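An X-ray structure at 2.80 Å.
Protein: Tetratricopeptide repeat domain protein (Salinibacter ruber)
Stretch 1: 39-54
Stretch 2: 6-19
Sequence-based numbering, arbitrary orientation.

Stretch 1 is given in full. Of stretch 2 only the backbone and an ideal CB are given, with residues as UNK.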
# COMPACT_ATOMS: atom_id res chain seq x y z
N ASP A 39 4.43 8.81 -6.20
CA ASP A 39 3.86 8.18 -7.39
C ASP A 39 4.51 6.85 -7.80
O ASP A 39 4.63 6.54 -8.98
CB ASP A 39 3.80 9.12 -8.61
CG ASP A 39 4.55 10.41 -8.41
OD1 ASP A 39 5.65 10.39 -7.81
OD2 ASP A 39 4.04 11.46 -8.88
N TYR A 40 4.91 6.09 -6.79
CA TYR A 40 5.46 4.75 -6.95
C TYR A 40 4.28 3.91 -6.45
O TYR A 40 4.13 3.67 -5.25
CB TYR A 40 6.66 4.53 -6.03
CG TYR A 40 7.29 3.18 -6.21
CD1 TYR A 40 8.35 3.00 -7.09
CD2 TYR A 40 6.79 2.06 -5.54
CE1 TYR A 40 8.90 1.74 -7.31
CE2 TYR A 40 7.33 0.80 -5.75
CZ TYR A 40 8.40 0.65 -6.64
OH TYR A 40 8.95 -0.59 -6.86
N VAL A 41 3.43 3.49 -7.39
CA VAL A 41 2.20 2.72 -7.14
C VAL A 41 2.18 1.47 -6.24
O VAL A 41 1.19 1.22 -5.54
CB VAL A 41 1.56 2.27 -8.47
CG1 VAL A 41 0.10 2.61 -8.49
CG2 VAL A 41 2.30 2.92 -9.63
N GLY A 42 3.25 0.68 -6.28
CA GLY A 42 3.30 -0.55 -5.51
C GLY A 42 3.09 -0.50 -4.02
O GLY A 42 2.59 -1.47 -3.42
N THR A 43 3.48 0.62 -3.42
CA THR A 43 3.37 0.82 -1.98
C THR A 43 1.94 0.86 -1.46
O THR A 43 1.64 0.34 -0.40
CB THR A 43 4.02 2.13 -1.55
OG1 THR A 43 5.25 2.29 -2.25
CG2 THR A 43 4.30 2.13 -0.07
N TYR A 44 1.06 1.49 -2.21
CA TYR A 44 -0.31 1.65 -1.76
C TYR A 44 -1.10 0.40 -1.43
O TYR A 44 -1.89 0.42 -0.50
CB TYR A 44 -1.08 2.53 -2.75
CG TYR A 44 -0.48 3.89 -2.91
CD1 TYR A 44 0.65 4.08 -3.71
CD2 TYR A 44 -0.99 5.00 -2.23
CE1 TYR A 44 1.27 5.34 -3.81
CE2 TYR A 44 -0.40 6.25 -2.32
CZ TYR A 44 0.74 6.42 -3.11
OH TYR A 44 1.36 7.65 -3.18
N TYR A 45 -0.90 -0.67 -2.17
CA TYR A 45 -1.66 -1.88 -1.88
C TYR A 45 -1.22 -2.60 -0.60
O TYR A 45 -2.04 -3.04 0.19
CB TYR A 45 -1.60 -2.83 -3.08
CG TYR A 45 -2.18 -4.19 -2.82
CD1 TYR A 45 -1.41 -5.18 -2.22
CD2 TYR A 45 -3.51 -4.45 -3.10
CE1 TYR A 45 -1.98 -6.43 -1.90
CE2 TYR A 45 -4.08 -5.70 -2.79
CZ TYR A 45 -3.31 -6.68 -2.18
OH TYR A 45 -3.86 -7.90 -1.85
N HIS A 46 0.08 -2.71 -0.40
CA HIS A 46 0.57 -3.37 0.79
C HIS A 46 0.38 -2.53 2.04
O HIS A 46 0.21 -3.08 3.12
CB HIS A 46 2.04 -3.75 0.61
CG HIS A 46 2.28 -4.71 -0.50
ND1 HIS A 46 1.66 -5.94 -0.57
CD2 HIS A 46 3.01 -4.60 -1.65
CE1 HIS A 46 1.97 -6.53 -1.71
NE2 HIS A 46 2.79 -5.74 -2.37
N LEU A 47 0.42 -1.20 1.91
CA LEU A 47 0.26 -0.33 3.07
C LEU A 47 -1.15 -0.43 3.59
O LEU A 47 -1.36 -0.52 4.79
CB LEU A 47 0.56 1.12 2.70
CG LEU A 47 0.53 2.10 3.87
CD1 LEU A 47 1.31 1.52 5.04
CD2 LEU A 47 1.13 3.44 3.44
N GLY A 48 -2.10 -0.40 2.67
CA GLY A 48 -3.49 -0.46 3.05
C GLY A 48 -3.85 -1.81 3.62
O GLY A 48 -4.65 -1.92 4.55
N LYS A 49 -3.27 -2.86 3.06
CA LYS A 49 -3.55 -4.21 3.54
C LYS A 49 -2.96 -4.35 4.93
O LYS A 49 -3.40 -5.16 5.72
CB LYS A 49 -2.96 -5.24 2.57
CG LYS A 49 -3.82 -5.51 1.35
CD LYS A 49 -4.88 -6.57 1.65
CE LYS A 49 -6.05 -6.53 0.68
NZ LYS A 49 -6.99 -7.67 0.94
N LEU A 50 -1.96 -3.52 5.23
CA LEU A 50 -1.30 -3.54 6.52
C LEU A 50 -2.10 -2.75 7.52
O LEU A 50 -2.21 -3.13 8.69
CB LEU A 50 0.09 -2.94 6.41
CG LEU A 50 1.09 -3.23 7.53
CD1 LEU A 50 1.15 -4.74 7.79
CD2 LEU A 50 2.46 -2.73 7.12
N TYR A 51 -2.66 -1.64 7.06
CA TYR A 51 -3.47 -0.80 7.93
C TYR A 51 -4.66 -1.58 8.41
O TYR A 51 -5.07 -1.46 9.55
CB TYR A 51 -3.95 0.44 7.20
CG TYR A 51 -2.96 1.57 7.23
CD1 TYR A 51 -2.05 1.70 8.28
CD2 TYR A 51 -2.94 2.51 6.22
CE1 TYR A 51 -1.14 2.75 8.30
CE2 TYR A 51 -2.04 3.56 6.23
CZ TYR A 51 -1.15 3.68 7.26
OH TYR A 51 -0.24 4.70 7.22
N GLU A 52 -5.22 -2.39 7.51
CA GLU A 52 -6.37 -3.19 7.85
C GLU A 52 -6.00 -4.14 8.97
O GLU A 52 -6.72 -4.24 9.96
CB GLU A 52 -6.89 -3.96 6.63
CG GLU A 52 -7.66 -3.11 5.62
CD GLU A 52 -8.34 -3.96 4.58
OE1 GLU A 52 -8.03 -3.83 3.36
OE2 GLU A 52 -9.19 -4.77 4.99
N ARG A 53 -4.87 -4.83 8.83
CA ARG A 53 -4.42 -5.78 9.85
C ARG A 53 -4.19 -5.07 11.17
O ARG A 53 -4.37 -5.64 12.23
CB ARG A 53 -3.11 -6.45 9.42
CG ARG A 53 -3.23 -7.25 8.14
CD ARG A 53 -1.90 -7.86 7.74
NE ARG A 53 -1.55 -9.00 8.58
CZ ARG A 53 -0.35 -9.57 8.59
NH1 ARG A 53 0.61 -9.12 7.80
NH2 ARG A 53 -0.12 -10.60 9.39
N LEU A 54 -3.79 -3.80 11.07
CA LEU A 54 -3.52 -2.96 12.22
C LEU A 54 -4.78 -2.36 12.80
O LEU A 54 -4.71 -1.47 13.65
CB LEU A 54 -2.57 -1.84 11.80
CG LEU A 54 -1.14 -2.31 11.55
CD1 LEU A 54 -0.24 -1.16 11.08
CD2 LEU A 54 -0.65 -2.89 12.86
N UNK A 6 16.85 3.46 -2.61
CA UNK A 6 16.14 3.44 -3.89
C UNK A 6 14.71 2.89 -3.76
O UNK A 6 14.50 1.87 -3.09
CB UNK A 6 16.92 2.60 -4.90
N UNK A 7 13.73 3.55 -4.39
CA UNK A 7 12.32 3.13 -4.34
C UNK A 7 12.14 1.61 -4.33
O UNK A 7 11.65 1.05 -3.35
CB UNK A 7 11.57 3.72 -5.54
N UNK A 8 12.53 0.94 -5.41
CA UNK A 8 12.36 -0.50 -5.42
C UNK A 8 13.17 -1.18 -4.32
O UNK A 8 12.68 -2.09 -3.66
CB UNK A 8 12.76 -1.06 -6.79
N UNK A 9 14.41 -0.75 -4.11
CA UNK A 9 15.22 -1.40 -3.09
C UNK A 9 14.47 -1.49 -1.76
O UNK A 9 14.24 -2.60 -1.26
CB UNK A 9 16.54 -0.65 -2.90
N UNK A 10 14.08 -0.35 -1.19
CA UNK A 10 13.37 -0.39 0.09
C UNK A 10 11.97 -0.97 -0.04
O UNK A 10 11.44 -1.54 0.91
CB UNK A 10 13.29 1.02 0.69
N UNK A 11 11.34 -0.82 -1.20
CA UNK A 11 10.03 -1.42 -1.37
C UNK A 11 10.20 -2.95 -1.15
O UNK A 11 9.55 -3.54 -0.28
CB UNK A 11 9.45 -1.10 -2.75
N UNK A 12 11.07 -3.57 -1.93
CA UNK A 12 11.33 -5.00 -1.81
C UNK A 12 11.78 -5.30 -0.38
O UNK A 12 11.42 -6.33 0.20
CB UNK A 12 12.38 -5.46 -2.82
N UNK A 13 12.57 -4.39 0.18
CA UNK A 13 13.05 -4.51 1.55
C UNK A 13 11.81 -4.70 2.43
O UNK A 13 11.63 -5.75 3.06
CB UNK A 13 13.87 -3.29 1.97
N UNK A 14 10.97 -3.67 2.46
CA UNK A 14 9.73 -3.66 3.23
C UNK A 14 8.94 -4.93 3.02
O UNK A 14 8.25 -5.41 3.91
CB UNK A 14 8.87 -2.45 2.85
N UNK A 15 9.05 -5.47 1.82
CA UNK A 15 8.36 -6.68 1.40
C UNK A 15 8.85 -7.98 2.00
O UNK A 15 8.06 -8.89 2.24
CB UNK A 15 8.45 -6.79 -0.12
N UNK A 16 10.15 -8.08 2.23
CA UNK A 16 10.69 -9.29 2.82
C UNK A 16 10.23 -9.31 4.28
O UNK A 16 9.77 -10.35 4.78
CB UNK A 16 12.21 -9.35 2.70
N UNK A 17 10.35 -8.17 4.95
CA UNK A 17 9.90 -8.04 6.34
C UNK A 17 8.50 -8.63 6.47
O UNK A 17 8.28 -9.59 7.20
CB UNK A 17 9.91 -6.58 6.79
N UNK A 18 7.55 -8.03 5.76
CA UNK A 18 6.18 -8.50 5.73
C UNK A 18 6.10 -10.03 5.80
O UNK A 18 5.28 -10.57 6.54
CB UNK A 18 5.49 -7.99 4.46
N UNK A 19 6.92 -10.70 4.99
CA UNK A 19 6.96 -12.17 4.91
C UNK A 19 7.47 -12.82 6.18
O UNK A 19 6.99 -13.89 6.59
CB UNK A 19 7.84 -12.61 3.74

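Stretch 2 runs as a helix from position 7 to position 19, roughly parallel to helix 42-53, with an angle of 25° between their directions and axes 11.1 Å apart at closest approach. Position 6 lies right before the helix, in extended conformation (phi/psi -96/135), and nothing of stretch 1 is near its CB. This is an N-cap site, where Asp, Ser, Thr or Asn would be usual; the residue is Asp6.

Position 7 opens the helix and points toward stretch 1, its ideal CB 3.6 Å from Tyr40 CD1. A compact apolar residue would suit the site, and the first turn, where the backbone N needs no helical acceptor, tolerates proline. Pro7 is found, with its CB 3.8 Å from Tyr40 CD1.

At position 8 CA-to-CB points sideways, and the ideal CB is 3.8 Å from Tyr40 OH. Many side chains, polar or apolar, could leave from here into open space. The residue is Phe8; its end leads away, although the edge of its ring still meets the tyrosine, with CD1 3.7 Å from Tyr40 OH.

Position 9 points away and position 10 is out of reach, so stretch 1 sets no preference at either; they are Thr9 and Arg10.

Position 11 points toward stretch 1 at a close approach of the backbones, the CA atom of position 11 lying 7.1 Å from Thr43 CA. Its ideal CB lies 4.1 Å from Tyr40 CE2, and beyond it the absence of a side chain at Gly42 leaves room, flanked by the Tyr40 and His46 rings. A long, flat side chain would fill this space well; Phe, Tyr, Met or Leu are all plausible, and a polar end could approach the imidazole. Tyr11 occupies it with chi1 t. Its CD1 packs 3.7 Å from Tyr40 CE2, the two rings oblique at 50°, while its edge faces the backbone, with CE1 3.4 Å from Gly42 O. An ideal CB on Gly42 would sit only 3.0 Å from Tyr11 CE1, so the glycine makes space for this ring. At the far end, Tyr11 OH reaches 3.1 Å from His46 NE2, near the imidazole plane.

Positions 12, 13 and 14 make no contact with stretch 1 and could hold many helix-compatible residues; they are Ala12, Leu13 and Ala14.

Position 15 points sideways, opposite His46 in the register, so a flexible polar side chain could turn back to the imidazole: Gln, Glu or Lys would serve. Gln15 does so, placing OE1 over one ring face, 3.3 Å from His46 NE2, but the angle is too poor for a hydrogen bond.

Positions 16 and 17 are out of reach; Glu16 and His17 occupy them.

Position 18 points toward His46, Leu50 and Arg53, across a wider gap that favours a branched or long apolar residue such as Leu, Ile or Met. Leu18 spans it: CD2 lies 4.0 Å from Leu50 CD1, and CD1 4.3 Å from His46 CB.

Position 19 is unconstrained by stretch 1; Lys19 forms a long salt bridge, NZ to Glu16 OE1 at 3.8 Å.

Stretch 2 6-19: DPFTRYALAQEHLK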
# COMPACT_ATOMS: atom_id res chain seq x y z
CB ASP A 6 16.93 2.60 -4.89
CG ASP A 6 16.29 2.55 -6.25
OD1 ASP A 6 16.04 3.63 -6.82
OD2 ASP A 6 16.05 1.42 -6.75
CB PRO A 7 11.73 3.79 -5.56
CG PRO A 7 12.43 5.09 -5.57
CD PRO A 7 13.87 4.76 -5.21
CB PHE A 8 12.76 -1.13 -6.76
CG PHE A 8 12.68 -2.64 -6.75
CD1 PHE A 8 11.45 -3.30 -6.78
CD2 PHE A 8 13.84 -3.41 -6.61
CE1 PHE A 8 11.37 -4.69 -6.65
CE2 PHE A 8 13.77 -4.79 -6.49
CZ PHE A 8 12.53 -5.44 -6.50
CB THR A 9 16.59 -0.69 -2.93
OG1 THR A 9 17.38 -0.93 -4.10
CG2 THR A 9 17.33 -1.20 -1.71
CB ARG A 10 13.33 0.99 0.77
CG ARG A 10 13.44 2.19 -0.14
CD ARG A 10 14.21 3.28 0.58
NE ARG A 10 13.36 4.39 0.97
CZ ARG A 10 12.85 5.27 0.13
NH1 ARG A 10 13.11 5.16 -1.17
NH2 ARG A 10 12.08 6.25 0.57
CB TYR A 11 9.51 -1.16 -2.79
CG TYR A 11 8.31 -2.00 -3.15
CD1 TYR A 11 7.01 -1.54 -2.92
CD2 TYR A 11 8.47 -3.27 -3.70
CE1 TYR A 11 5.91 -2.32 -3.24
CE2 TYR A 11 7.38 -4.06 -4.01
CZ TYR A 11 6.09 -3.58 -3.78
OH TYR A 11 5.00 -4.35 -4.10
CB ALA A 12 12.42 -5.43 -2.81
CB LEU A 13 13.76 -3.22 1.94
CG LEU A 13 14.67 -3.10 3.17
CD1 LEU A 13 14.42 -4.22 4.15
CD2 LEU A 13 16.10 -3.11 2.69
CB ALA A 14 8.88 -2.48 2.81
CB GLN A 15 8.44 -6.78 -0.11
CG GLN A 15 7.40 -5.95 -0.84
CD GLN A 15 6.19 -6.78 -1.20
OE1 GLN A 15 5.25 -6.89 -0.41
NE2 GLN A 15 6.22 -7.38 -2.38
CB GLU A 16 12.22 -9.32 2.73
CG GLU A 16 12.84 -9.44 1.33
CD GLU A 16 12.37 -10.67 0.55
OE1 GLU A 16 11.69 -11.54 1.14
OE2 GLU A 16 12.70 -10.75 -0.66
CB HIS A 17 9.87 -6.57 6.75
CG HIS A 17 11.22 -6.00 7.04
ND1 HIS A 17 12.08 -6.57 7.96
CD2 HIS A 17 11.85 -4.91 6.55
CE1 HIS A 17 13.18 -5.85 8.02
NE2 HIS A 17 13.07 -4.84 7.17
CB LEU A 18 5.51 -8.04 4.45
CG LEU A 18 4.67 -6.78 4.50
CD1 LEU A 18 3.96 -6.60 3.16
CD2 LEU A 18 3.66 -6.89 5.62
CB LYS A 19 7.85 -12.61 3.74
CG LYS A 19 7.27 -12.30 2.38
CD LYS A 19 8.27 -12.61 1.28
CE LYS A 19 7.68 -12.32 -0.10
NZ LYS A 19 8.75 -12.28 -1.15
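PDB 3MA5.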